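Local coordinates for protein UTP--glucose-1-phosphate uridylyltransferase (Acinetobacter baumannii, PDB 6IKX) that catalyses the formation of UDP-glucose and diphosphate from UTP and glucose 1-phosphate, and may play a role in stationary-phase survival, at residues I2-L7 with G121-A126; K25-V30 with A60-Y65; V44-E49 with N141-M146; E49-V54 with E94-I99. The protein carries 1 engineered substitution. One frame throughout, in Å; residues are numbered along the deposited sequence.

In the fold
Contacts 1 and 4 belong to one sheet of the GT-A nucleotidyltransferase fold: strand 4-8 pairs with strand 125-128 in contact 1 and with strand 50-55, which pairs with strand 97-102 in contact 4. Their centres lie about 10 Å apart, joined by probable hydrogen bonds such as L7 N to I52 O, 2.8 Å. Contact 3 packs the turn leading into strand 50-55 against helix 142-153 and shares E49 with contact 4. Contact 2, centred about 15 Å from contact 4, touches it through I62 CG2 and L53 CD1 (3.9 Å) and includes K25, which binds UTP and UDP-glucose. V6 of contact 1 lies about 4 Å from UTP-binding P8, side chain to side chain; no nucleotide is bound.

Contact 1. Residues I2-L7 with G121-A126; sequences IKKAVL and GEDDFA
A126 O takes the shortest polar bond of the contact, from V6 N at 2.8 Å, and the CA of A5 also points its hydrogen at this oxygen, with A5 CA 3.2 Å from A126 O. One step back, A126 N donates to K4 O over 2.9 Å and nearly straight, 173° at the hydrogen. The two bonds straddle A5, which pairs with A126 in parallel register, their methyl groups on the same face of the sheet. This joins strand 4-8 to strand 125-128 in the central sheet of the GT-A fold; A5 bonds on its other edge to Q50 and I52, so strand 4-8 is an inner strand. Before the pairing begins, I2 sends CD1 against D124 CB, 3.6 Å away, and its CG2 methyl faces the A126 backbone. K4 runs its extended chain across the D123 side chain at about a right angle, with K4 CE 3.4 Å from D123 OD2. K4 NZ stays 4.2 Å from D123 OD2, beyond a salt bridge, and is hydrogen-bonded instead to V119 O. F125 has CG between the backbone N and the carbonyl carbon (chi1 63°), and the CD2-CE2 side of its ring meets V6 CG2 obliquely, 3.9 Å from CD2. V6 also packs on V54 of strand 50-55.

Contact 2. Residues K25-V30 with A60-Y65; sequences KEMVTV and ASIENY
M27 carries the larger share of this interface with helix 60-65, and no hydrogen bond crosses it. Among the apolar contacts, M27 CG lies 4.0 Å from I62 CG1. I62 reaches out with CD1, its chain extended at chi2, to touch E26 CB at 3.6 Å; the same methyl also lies beside E26 CG, CD and OE1. Van der Waals contacts with polar atoms come next: M27 CG is 3.3 Å from S61 OG, and the M27 chain then bends at chi2 and chi3, setting its CE between the helix backbone and the Y65 ring, 3.6 Å from S61 O and 4.0 Å from Y65 CD1. A Met-aromatic contact adds to this packing: M27 SD is 5.3 Å from the Y65 ring centroid and approaches obliquely, 38° off the normal. Charge pairing is confined to E26. K25 NZ bridges to E26 OE2 at 2.7 Å, meeting it on the syn side but 31° out of the carboxylate plane, while E26 OE1 is bridged by K59. E26 thus joins K25, a residue that binds UTP and UDP-glucose, to K59. E26 and M27 pack also on I36 of helix 35-44; Y65 OH bonds to E37 of that helix, and S22 of a second subunit packs on M27 and Y65.

Contact 3. Residues V44-E49 with N141-M146; sequences VEAGIE and NDLSRM. With SO4 (sulfate ion), chain I.
The backbones come nearest where A46, in the type I turn V44-G47, faces S144 in the first turn of helix 142-153, CA to CA 4.3 Å. The turn belongs to a Schellman motif closing helix 35-44: G47, with positive phi (88°), is its C-prime residue, and G47 N returns to V44 O while I48 N returns to A43 O. The end of helix 35-44 is thus set against the start of helix 142-153 at the protein surface; the chain then continues into strand 50-55. A46 carries the packing with its one methyl, which sits 3.6 Å from S144 N and 3.7 Å from S144 CB. Buried L143 also meets the methyl: its CG, anti to the backbone N (chi1 179°), is 3.9 Å from A46 CB, and its CD2 lies 3.8 Å from the same atom. N141 OD1 is also 3.8 Å from A46 CB. That oxygen is the N-cap acceptor of helix 142-153: S144 N donates to N141 OD1 over 2.9 Å, with the donor nearly along the C=O axis (175°). The amide nitrogen of N141 is used as well, bonded to E42 O of helix 35-44, so one side chain caps one helix and is tied to the end of the other; E45 CB packs beside ND2. Farther round helix 142-153, R145 has its NH2 bonded to Q140 O and meets a sulfate ion probably from the crystallisation liquor, with sulfate O1 at the edge of the guanidinium, in its plane, weakly bonded at 3.4 Å to R145 NH1.

Contact 4. Residues E49-V54 with E94-I99; sequences EQIILV and EHVSVI
Q50 has CG anti to the backbone N (chi1 -163°) and I99 has CG1 anti to its carbonyl carbon (chi1 -56°), which brings I99 CG1 3.8 Å from Q50 CG, with Q50 NE2 also beside it. The two side chains lie on the same face of the sheet as S97 and I52. On the other face, I51 CB meets V98 CG2. L53 crosses V98 obliquely, L53 CD1 3.7 Å from V98 CG1. Between the two layers runs a parallel ladder in which Q50, I51 and I52 pair with S97, V98 and I99. S97 N bonds to E49 O at 2.9 Å, I51 N to S97 O, I99 N to I51 O at 2.8 Å, and L53 N to I99 O; the short strands are nearly parallel. E49 O takes more than the S97 N-H: V96 CA points its hydrogen at it, and a water donates to it as well as to H95 O. Ahead of the ladder, E49 CG comes to the edge of the H95 ring in its plane, 3.7 Å from ND1, with the carboxylate and ring planes 81° apart. Parallel pairing of strands joined through helices is the Rossmann-like pattern of GT-A enzymes. Strand 50-55 bonds to strand 4-8 on its other edge, helix 117-120 places V119 over Q50, I52 and I99, helix 35-44 sets A43 on I51 and V44 on V96, and S118 and V119 of a third subunit pack on Q50 and I99.

Contact 1. Residues I2-L7 with G121-A126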
loop_
_atom_site.group_PDB
_atom_site.type_symbol
_atom_site.label_atom_id
_atom_site.label_comp_id
_atom_site.label_asym_id
_atom_site.label_seq_id
_atom_site.Cartn_x
_atom_site.Cartn_y
_atom_site.Cartn_z
ATOM N N ILE A 2 -22.020 21.300 16.712
ATOM C CA ILE A 2 -21.071 20.958 15.594
ATOM C C ILE A 2 -20.257 19.719 15.987
ATOM O O ILE A 2 -19.354 19.856 16.848
ATOM C CB ILE A 2 -20.141 22.133 15.216
ATOM C CG1 ILE A 2 -20.908 23.419 14.872
ATOM C CG2 ILE A 2 -19.181 21.724 14.100
ATOM C CD1 ILE A 2 -21.911 23.322 13.734
ATOM N N LYS A 3 -20.548 18.574 15.361
ATOM C CA LYS A 3 -19.940 17.251 15.675
ATOM C C LYS A 3 -19.070 16.714 14.517
ATOM O O LYS A 3 -18.323 15.737 14.758
ATOM C CB LYS A 3 -21.042 16.240 16.013
ATOM C CG LYS A 3 -21.962 16.598 17.176
ATOM C CD LYS A 3 -21.306 16.580 18.560
ATOM C CE LYS A 3 -20.858 17.948 19.052
ATOM N NZ LYS A 3 -21.091 18.147 20.507
ATOM N N LYS A 4 -19.204 17.260 13.304
ATOM C CA LYS A 4 -18.475 16.831 12.080
ATOM C C LYS A 4 -17.417 17.854 11.612
ATOM O O LYS A 4 -17.638 19.054 11.714
ATOM C CB LYS A 4 -19.476 16.612 10.957
ATOM C CG LYS A 4 -20.590 15.689 11.335
ATOM C CD LYS A 4 -21.465 15.354 10.190
ATOM C CE LYS A 4 -22.444 14.278 10.590
ATOM N NZ LYS A 4 -22.971 13.633 9.379
ATOM N N ALA A 5 -16.297 17.364 11.101
ATOM C CA ALA A 5 -15.214 18.172 10.504
ATOM C C ALA A 5 -14.711 17.449 9.261
ATOM O O ALA A 5 -14.433 16.257 9.354
ATOM C CB ALA A 5 -14.104 18.425 11.496
ATOM N N VAL A 6 -14.577 18.186 8.167
ATOM C CA VAL A 6 -13.973 17.717 6.892
ATOM C C VAL A 6 -12.493 18.121 6.879
ATOM O O VAL A 6 -12.239 19.315 7.083
ATOM C CB VAL A 6 -14.761 18.295 5.709
ATOM C CG1 VAL A 6 -14.048 18.020 4.384
ATOM C CG2 VAL A 6 -16.183 17.737 5.724
ATOM N N LEU A 7 -11.567 17.152 6.837
ATOM C CA LEU A 7 -10.112 17.457 6.693
ATOM C C LEU A 7 -9.753 17.116 5.266
ATOM O O LEU A 7 -9.744 15.940 4.911
ATOM C CB LEU A 7 -9.216 16.641 7.616
ATOM C CG LEU A 7 -9.507 16.624 9.105
ATOM C CD1 LEU A 7 -8.213 16.640 9.907
ATOM C CD2 LEU A 7 -10.463 17.731 9.528
ATOM N N GLY A 121 -24.367 15.222 5.096
ATOM C CA GLY A 121 -25.843 15.253 5.068
ATOM C C GLY A 121 -26.381 16.635 5.411
ATOM O O GLY A 121 -25.860 17.606 4.878
ATOM N N GLU A 122 -27.364 16.733 6.309
ATOM C CA GLU A 122 -28.045 18.013 6.650
ATOM C C GLU A 122 -27.303 18.690 7.825
ATOM O O GLU A 122 -27.745 19.757 8.214
ATOM C CB GLU A 122 -29.541 17.780 6.930
ATOM C CG GLU A 122 -30.399 17.412 5.712
ATOM C CD GLU A 122 -31.743 16.766 6.037
ATOM N N ASP A 123 -26.190 18.142 8.338
ATOM C CA ASP A 123 -25.442 18.740 9.488
ATOM C C ASP A 123 -24.628 19.980 9.079
ATOM O O ASP A 123 -24.232 20.109 7.920
ATOM C CB ASP A 123 -24.464 17.762 10.140
ATOM C CG ASP A 123 -25.117 16.787 11.100
ATOM O OD1 ASP A 123 -26.249 16.381 10.813
ATOM O OD2 ASP A 123 -24.488 16.459 12.145
ATOM N N ASP A 124 -24.402 20.866 10.040
ATOM C CA ASP A 124 -23.491 22.031 9.956
ATOM C C ASP A 124 -22.115 21.485 10.349
ATOM O O ASP A 124 -22.083 20.466 11.017
ATOM C CB ASP A 124 -24.051 23.182 10.804
ATOM C CG ASP A 124 -25.122 24.017 10.095
ATOM O OD1 ASP A 124 -25.712 23.510 9.089
ATOM O OD2 ASP A 124 -25.333 25.199 10.508
ATOM N N PHE A 125 -21.004 22.012 9.843
ATOM C CA PHE A 125 -19.730 21.245 9.941
ATOM C C PHE A 125 -18.511 22.149 9.880
ATOM O O PHE A 125 -18.593 23.281 9.438
ATOM C CB PHE A 125 -19.665 20.172 8.869
ATOM C CG PHE A 125 -19.652 20.711 7.468
ATOM C CD1 PHE A 125 -20.809 21.172 6.874
ATOM C CD2 PHE A 125 -18.476 20.773 6.757
ATOM C CE1 PHE A 125 -20.789 21.663 5.574
ATOM C CE2 PHE A 125 -18.458 21.247 5.453
ATOM C CZ PHE A 125 -19.611 21.699 4.862
ATOM N N ALA A 126 -17.401 21.666 10.401
ATOM C CA ALA A 126 -16.151 22.443 10.372
ATOM C C ALA A 126 -15.294 21.936 9.192
ATOM O O ALA A 126 -15.524 20.810 8.747
ATOM C CB ALA A 126 -15.494 22.358 11.728
#

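Contact 2. Residues K25-V30 with A60-Y65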
loop_
_atom_site.group_PDB
_atom_site.type_symbol
_atom_site.label_atom_id
_atom_site.label_comp_id
_atom_site.label_asym_id
_atom_site.label_seq_id
_atom_site.Cartn_x
_atom_site.Cartn_y
_atom_site.Cartn_z
ATOM N N LYS A 25 2.119 14.463 2.837
ATOM C CA LYS A 25 2.518 15.724 3.545
ATOM C C LYS A 25 1.969 15.669 4.977
ATOM O O LYS A 25 2.668 16.116 5.873
ATOM C CB LYS A 25 2.031 17.003 2.854
ATOM C CG LYS A 25 0.529 17.052 2.561
ATOM C CD LYS A 25 0.055 18.081 1.505
ATOM C CE LYS A 25 -0.889 17.480 0.463
ATOM N NZ LYS A 25 -2.312 17.365 0.905
ATOM N N GLU A 26 0.769 15.113 5.178
ATOM C CA GLU A 26 0.076 15.080 6.489
ATOM C C GLU A 26 0.857 14.201 7.467
ATOM O O GLU A 26 0.684 14.407 8.660
ATOM C CB GLU A 26 -1.351 14.573 6.311
ATOM C CG GLU A 26 -2.210 15.514 5.475
ATOM C CD GLU A 26 -2.108 15.338 3.959
ATOM O OE1 GLU A 26 -1.284 14.476 3.463
ATOM O OE2 GLU A 26 -2.852 16.049 3.257
ATOM N N MET A 27 1.709 13.287 6.962
ATOM C CA MET A 27 2.442 12.264 7.765
ATOM C C MET A 27 3.875 12.721 8.059
ATOM O O MET A 27 4.670 11.964 8.653
ATOM C CB MET A 27 2.422 10.896 7.073
ATOM C CG MET A 27 1.043 10.259 7.123
ATOM S SD MET A 27 0.366 10.262 8.821
ATOM C CE MET A 27 1.310 8.867 9.416
ATOM N N VAL A 28 4.164 13.966 7.747
ATOM C CA VAL A 28 5.485 14.592 7.990
ATOM C C VAL A 28 5.665 14.859 9.488
ATOM O O VAL A 28 4.776 15.483 10.129
ATOM C CB VAL A 28 5.549 15.858 7.126
ATOM C CG1 VAL A 28 6.420 16.953 7.700
ATOM C CG2 VAL A 28 5.984 15.469 5.719
ATOM N N THR A 29 6.820 14.490 10.020
ATOM C CA THR A 29 6.986 14.361 11.479
ATOM C C THR A 29 7.283 15.748 12.026
ATOM O O THR A 29 8.095 16.466 11.468
ATOM C CB THR A 29 7.864 13.169 11.906
ATOM O OG1 THR A 29 8.755 13.602 12.941
ATOM C CG2 THR A 29 8.586 12.496 10.758
ATOM N N VAL A 30 6.567 16.107 13.082
ATOM C CA VAL A 30 6.700 17.422 13.747
ATOM C C VAL A 30 7.060 17.129 15.193
ATOM O O VAL A 30 6.152 16.802 15.976
ATOM C CB VAL A 30 5.401 18.213 13.596
ATOM C CG1 VAL A 30 5.400 19.479 14.450
ATOM C CG2 VAL A 30 5.153 18.510 12.127
ATOM N N ALA A 60 -3.062 6.095 2.414
ATOM C CA ALA A 60 -3.469 5.023 3.353
ATOM C C ALA A 60 -2.805 5.250 4.716
ATOM O O ALA A 60 -3.449 5.014 5.714
ATOM C CB ALA A 60 -3.102 3.680 2.822
ATOM N N SER A 61 -1.565 5.720 4.766
ATOM C CA SER A 61 -0.836 5.824 6.049
ATOM C C SER A 61 -1.555 6.814 6.983
ATOM O O SER A 61 -1.361 6.730 8.206
ATOM C CB SER A 61 0.596 6.189 5.816
ATOM O OG SER A 61 0.706 7.490 5.281
ATOM N N ILE A 62 -2.350 7.737 6.452
ATOM C CA ILE A 62 -3.150 8.657 7.314
ATOM C C ILE A 62 -4.249 7.845 8.018
ATOM O O ILE A 62 -4.451 8.031 9.205
ATOM C CB ILE A 62 -3.739 9.837 6.508
ATOM C CG1 ILE A 62 -2.677 10.621 5.724
ATOM C CG2 ILE A 62 -4.517 10.749 7.446
ATOM C CD1 ILE A 62 -3.221 11.822 4.947
ATOM N N GLU A 63 -5.034 7.073 7.275
ATOM C CA GLU A 63 -6.097 6.206 7.828
ATOM C C GLU A 63 -5.467 5.207 8.800
ATOM O O GLU A 63 -6.092 4.902 9.849
ATOM C CB GLU A 63 -6.845 5.500 6.706
ATOM C CG GLU A 63 -7.734 6.460 5.944
ATOM C CD GLU A 63 -7.727 6.288 4.430
ATOM O OE1 GLU A 63 -7.016 7.088 3.730
ATOM O OE2 GLU A 63 -8.451 5.388 3.948
ATOM N N ASN A 64 -4.261 4.725 8.487
ATOM C CA ASN A 64 -3.603 3.649 9.268
ATOM C C ASN A 64 -3.157 4.233 10.625
ATOM O O ASN A 64 -3.261 3.512 11.631
ATOM C CB ASN A 64 -2.514 2.966 8.448
ATOM C CG ASN A 64 -3.091 2.105 7.344
ATOM O OD1 ASN A 64 -4.236 1.672 7.432
ATOM N ND2 ASN A 64 -2.295 1.826 6.319
ATOM N N TYR A 65 -2.810 5.509 10.660
ATOM C CA TYR A 65 -2.396 6.216 11.888
ATOM C C TYR A 65 -3.538 6.175 12.922
ATOM O O TYR A 65 -3.212 6.144 14.137
ATOM C CB TYR A 65 -1.873 7.619 11.549
ATOM C CG TYR A 65 -1.170 8.266 12.720
ATOM C CD1 TYR A 65 0.102 7.869 13.082
ATOM C CD2 TYR A 65 -1.840 9.174 13.542
ATOM C CE1 TYR A 65 0.722 8.393 14.207
ATOM C CE2 TYR A 65 -1.239 9.716 14.665
ATOM C CZ TYR A 65 0.042 9.314 14.991
ATOM O OH TYR A 65 0.651 9.849 16.062
#

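Contact 3. Residues V44-E49 with N141-M146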
loop_
_atom_site.group_PDB
_atom_site.type_symbol
_atom_site.label_atom_id
_atom_site.label_comp_id
_atom_site.label_asym_id
_atom_site.label_seq_id
_atom_site.Cartn_x
_atom_site.Cartn_y
_atom_site.Cartn_z
ATOM N N VAL A 44 -10.946 17.473 17.984
ATOM C CA VAL A 44 -11.524 16.601 19.039
ATOM C C VAL A 44 -11.705 17.444 20.307
ATOM O O VAL A 44 -12.765 17.318 20.955
ATOM C CB VAL A 44 -10.630 15.364 19.234
ATOM C CG1 VAL A 44 -10.830 14.731 20.603
ATOM C CG2 VAL A 44 -10.881 14.326 18.134
ATOM N N GLU A 45 -10.754 18.333 20.581
ATOM C CA GLU A 45 -10.755 19.237 21.761
ATOM C C GLU A 45 -11.638 20.479 21.547
ATOM O O GLU A 45 -11.654 21.326 22.454
ATOM C CB GLU A 45 -9.320 19.641 22.109
ATOM C CG GLU A 45 -8.695 18.706 23.128
ATOM C CD GLU A 45 -7.188 18.695 23.100
ATOM O OE1 GLU A 45 -6.638 19.757 22.819
ATOM O OE2 GLU A 45 -6.584 17.627 23.339
ATOM N N ALA A 46 -12.347 20.584 20.414
ATOM C CA ALA A 46 -13.432 21.559 20.176
ATOM C C ALA A 46 -14.768 20.825 20.036
ATOM O O ALA A 46 -15.764 21.432 19.568
ATOM C CB ALA A 46 -13.085 22.357 18.952
ATOM N N GLY A 47 -14.772 19.552 20.427
ATOM C CA GLY A 47 -15.963 18.696 20.543
ATOM C C GLY A 47 -16.298 17.996 19.246
ATOM O O GLY A 47 -17.431 17.493 19.147
ATOM N N ILE A 48 -15.371 17.925 18.279
ATOM C CA ILE A 48 -15.641 17.141 17.039
ATOM C C ILE A 48 -15.626 15.659 17.413
ATOM O O ILE A 48 -14.791 15.231 18.252
ATOM C CB ILE A 48 -14.671 17.486 15.881
ATOM C CG1 ILE A 48 -14.755 18.969 15.496
ATOM C CG2 ILE A 48 -14.893 16.564 14.670
ATOM C CD1 ILE A 48 -16.107 19.387 14.951
ATOM N N GLU A 49 -16.494 14.901 16.767
ATOM C CA GLU A 49 -16.701 13.458 17.032
ATOM C C GLU A 49 -16.479 12.608 15.787
ATOM O O GLU A 49 -16.200 11.418 15.974
ATOM C CB GLU A 49 -18.132 13.251 17.539
ATOM C CG GLU A 49 -18.279 13.690 18.989
ATOM C CD GLU A 49 -19.646 13.505 19.618
ATOM O OE1 GLU A 49 -20.580 13.038 18.916
ATOM O OE2 GLU A 49 -19.771 13.858 20.801
ATOM N N ASN A 141 -9.107 26.392 22.619
ATOM C CA ASN A 141 -8.534 26.572 21.254
ATOM C C ASN A 141 -9.490 27.465 20.450
ATOM O O ASN A 141 -10.685 27.545 20.813
ATOM C CB ASN A 141 -8.093 25.240 20.629
ATOM C CG ASN A 141 -9.191 24.338 20.136
ATOM O OD1 ASN A 141 -10.297 24.785 19.830
ATOM N ND2 ASN A 141 -8.862 23.058 20.003
ATOM N N ASP A 142 -8.938 28.203 19.484
ATOM C CA ASP A 142 -9.690 29.049 18.520
ATOM C C ASP A 142 -10.816 28.256 17.834
ATOM O O ASP A 142 -11.851 28.851 17.557
ATOM C CB ASP A 142 -8.766 29.642 17.460
ATOM C CG ASP A 142 -7.799 30.688 17.984
ATOM O OD1 ASP A 142 -8.269 31.647 18.618
ATOM O OD2 ASP A 142 -6.575 30.550 17.719
ATOM N N LEU A 143 -10.649 26.982 17.498
ATOM C CA LEU A 143 -11.726 26.282 16.747
ATOM C C LEU A 143 -12.980 26.199 17.624
ATOM O O LEU A 143 -14.100 26.292 17.086
ATOM C CB LEU A 143 -11.310 24.882 16.311
ATOM C CG LEU A 143 -12.430 24.149 15.569
ATOM C CD1 LEU A 143 -12.770 24.842 14.265
ATOM C CD2 LEU A 143 -12.062 22.704 15.312
ATOM N N SER A 144 -12.795 25.976 18.921
ATOM C CA SER A 144 -13.900 25.854 19.900
ATOM C C SER A 144 -14.547 27.229 20.089
ATOM O O SER A 144 -15.787 27.325 20.013
ATOM C CB SER A 144 -13.387 25.251 21.166
ATOM O OG SER A 144 -13.933 25.899 22.289
ATOM N N ARG A 145 -13.745 28.273 20.305
ATOM C CA ARG A 145 -14.271 29.657 20.379
ATOM C C ARG A 145 -15.140 29.915 19.156
ATOM O O ARG A 145 -16.268 30.388 19.313
ATOM C CB ARG A 145 -13.152 30.688 20.355
ATOM C CG ARG A 145 -12.587 30.991 21.725
ATOM C CD ARG A 145 -11.209 31.554 21.525
ATOM N NE ARG A 145 -10.375 30.999 22.551
ATOM C CZ ARG A 145 -10.250 31.507 23.756
ATOM N NH1 ARG A 145 -10.900 32.610 24.073
ATOM N NH2 ARG A 145 -9.471 30.912 24.638
ATOM N N MET A 146 -14.580 29.641 17.979
ATOM C CA MET A 146 -15.203 29.940 16.668
ATOM C C MET A 146 -16.483 29.109 16.462
ATOM O O MET A 146 -17.420 29.665 15.914
ATOM C CB MET A 146 -14.197 29.704 15.539
ATOM C CG MET A 146 -14.793 29.931 14.177
ATOM S SD MET A 146 -13.547 30.135 12.904
ATOM C CE MET A 146 -13.601 28.524 12.119
HETATM S S SO4 I . -9.544 34.313 27.670
HETATM O O1 SO4 I . -10.271 33.105 27.380
HETATM O O2 SO4 I . -9.534 34.520 29.092
HETATM O O3 SO4 I . -10.197 35.426 27.035
HETATM O O4 SO4 I . -8.185 34.207 27.188
#

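Contact 4. Residues E49-V54 with E94-I99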
loop_
_atom_site.group_PDB
_atom_site.type_symbol
_atom_site.label_atom_id
_atom_site.label_comp_id
_atom_site.label_asym_id
_atom_site.label_seq_id
_atom_site.Cartn_x
_atom_site.Cartn_y
_atom_site.Cartn_z
ATOM N N GLU A 49 -16.494 14.901 16.767
ATOM C CA GLU A 49 -16.701 13.458 17.032
ATOM C C GLU A 49 -16.479 12.608 15.787
ATOM O O GLU A 49 -16.200 11.418 15.974
ATOM C CB GLU A 49 -18.132 13.251 17.539
ATOM C CG GLU A 49 -18.279 13.690 18.989
ATOM C CD GLU A 49 -19.646 13.505 19.618
ATOM O OE1 GLU A 49 -20.580 13.038 18.916
ATOM O OE2 GLU A 49 -19.771 13.858 20.801
ATOM N N GLN A 50 -16.722 13.168 14.599
ATOM C CA GLN A 50 -16.603 12.491 13.290
ATOM C C GLN A 50 -15.595 13.272 12.437
ATOM O O GLN A 50 -15.931 14.447 12.015
ATOM C CB GLN A 50 -17.954 12.399 12.584
ATOM C CG GLN A 50 -17.977 11.370 11.449
ATOM C CD GLN A 50 -19.271 11.384 10.670
ATOM O OE1 GLN A 50 -19.882 12.426 10.422
ATOM N NE2 GLN A 50 -19.713 10.207 10.277
ATOM N N ILE A 51 -14.396 12.675 12.263
ATOM C CA ILE A 51 -13.285 13.185 11.409
ATOM C C ILE A 51 -13.535 12.651 10.002
ATOM O O ILE A 51 -13.544 11.435 9.816
ATOM C CB ILE A 51 -11.917 12.793 11.994
ATOM C CG1 ILE A 51 -11.665 13.515 13.324
ATOM C CG2 ILE A 51 -10.781 13.069 11.007
ATOM C CD1 ILE A 51 -11.740 15.024 13.217
ATOM N N ILE A 52 -13.840 13.529 9.054
ATOM C CA ILE A 52 -14.147 13.128 7.651
ATOM C C ILE A 52 -12.936 13.485 6.795
ATOM O O ILE A 52 -12.819 14.674 6.437
ATOM C CB ILE A 52 -15.436 13.802 7.151
ATOM C CG1 ILE A 52 -16.568 13.628 8.168
ATOM C CG2 ILE A 52 -15.820 13.272 5.767
ATOM C CD1 ILE A 52 -17.843 14.367 7.827
ATOM N N LEU A 53 -12.042 12.519 6.554
ATOM C CA LEU A 53 -10.818 12.710 5.715
ATOM C C LEU A 53 -11.241 12.657 4.232
ATOM O O LEU A 53 -11.758 11.612 3.824
ATOM C CB LEU A 53 -9.819 11.571 5.993
ATOM C CG LEU A 53 -9.309 11.420 7.417
ATOM C CD1 LEU A 53 -8.374 10.243 7.530
ATOM C CD2 LEU A 53 -8.610 12.661 7.893
ATOM N N VAL A 54 -11.067 13.718 3.448
ATOM C CA VAL A 54 -11.249 13.637 1.970
ATOM C C VAL A 54 -9.880 13.284 1.410
ATOM O O VAL A 54 -8.956 14.126 1.523
ATOM C CB VAL A 54 -11.808 14.940 1.368
ATOM C CG1 VAL A 54 -12.134 14.789 -0.100
ATOM C CG2 VAL A 54 -13.057 15.377 2.093
ATOM N N GLU A 94 -12.676 7.123 22.397
ATOM C CA GLU A 94 -13.603 5.994 22.089
ATOM C C GLU A 94 -14.758 6.489 21.217
ATOM O O GLU A 94 -15.044 5.816 20.239
ATOM C CB GLU A 94 -14.167 5.351 23.367
ATOM C CG GLU A 94 -14.251 6.275 24.593
ATOM C CD GLU A 94 -13.018 6.269 25.500
ATOM O OE1 GLU A 94 -12.226 7.262 25.450
ATOM O OE2 GLU A 94 -12.836 5.269 26.262
ATOM N N HIS A 95 -15.354 7.637 21.562
ATOM C CA HIS A 95 -16.521 8.263 20.883
ATOM C C HIS A 95 -16.194 8.963 19.539
ATOM O O HIS A 95 -17.135 9.546 18.969
ATOM C CB HIS A 95 -17.144 9.274 21.839
ATOM C CG HIS A 95 -16.264 10.433 22.153
ATOM N ND1 HIS A 95 -16.462 11.681 21.576
ATOM C CD2 HIS A 95 -15.222 10.562 23.004
ATOM C CE1 HIS A 95 -15.580 12.532 22.057
ATOM N NE2 HIS A 95 -14.814 11.865 22.945
ATOM N N VAL A 96 -14.940 8.967 19.062
ATOM C CA VAL A 96 -14.540 9.687 17.820
ATOM C C VAL A 96 -14.355 8.642 16.721
ATOM O O VAL A 96 -13.582 7.698 16.917
ATOM C CB VAL A 96 -13.274 10.545 18.020
ATOM C CG1 VAL A 96 -12.711 11.070 16.702
ATOM C CG2 VAL A 96 -13.536 11.698 18.976
ATOM N N SER A 97 -15.048 8.802 15.605
ATOM C CA SER A 97 -14.887 7.910 14.439
ATOM C C SER A 97 -14.073 8.673 13.386
ATOM O O SER A 97 -14.199 9.893 13.331
ATOM C CB SER A 97 -16.243 7.470 13.951
ATOM O OG SER A 97 -17.098 8.595 13.871
ATOM N N VAL A 98 -13.222 7.990 12.627
ATOM C CA VAL A 98 -12.499 8.579 11.473
ATOM C C VAL A 98 -13.036 7.939 10.201
ATOM O O VAL A 98 -13.018 6.731 10.140
ATOM C CB VAL A 98 -10.995 8.352 11.609
ATOM C CG1 VAL A 98 -10.270 8.935 10.399
ATOM C CG2 VAL A 98 -10.487 8.953 12.905
ATOM N N ILE A 99 -13.472 8.743 9.238
ATOM C CA ILE A 99 -14.228 8.322 8.017
ATOM C C ILE A 99 -13.429 8.721 6.774
ATOM O O ILE A 99 -12.835 9.820 6.767
ATOM C CB ILE A 99 -15.591 9.027 7.948
ATOM C CG1 ILE A 99 -16.420 8.784 9.207
ATOM C CG2 ILE A 99 -16.336 8.608 6.692
ATOM C CD1 ILE A 99 -16.584 7.318 9.552
HETATM O O HOH W 1 -17.994 9.058 16.191
#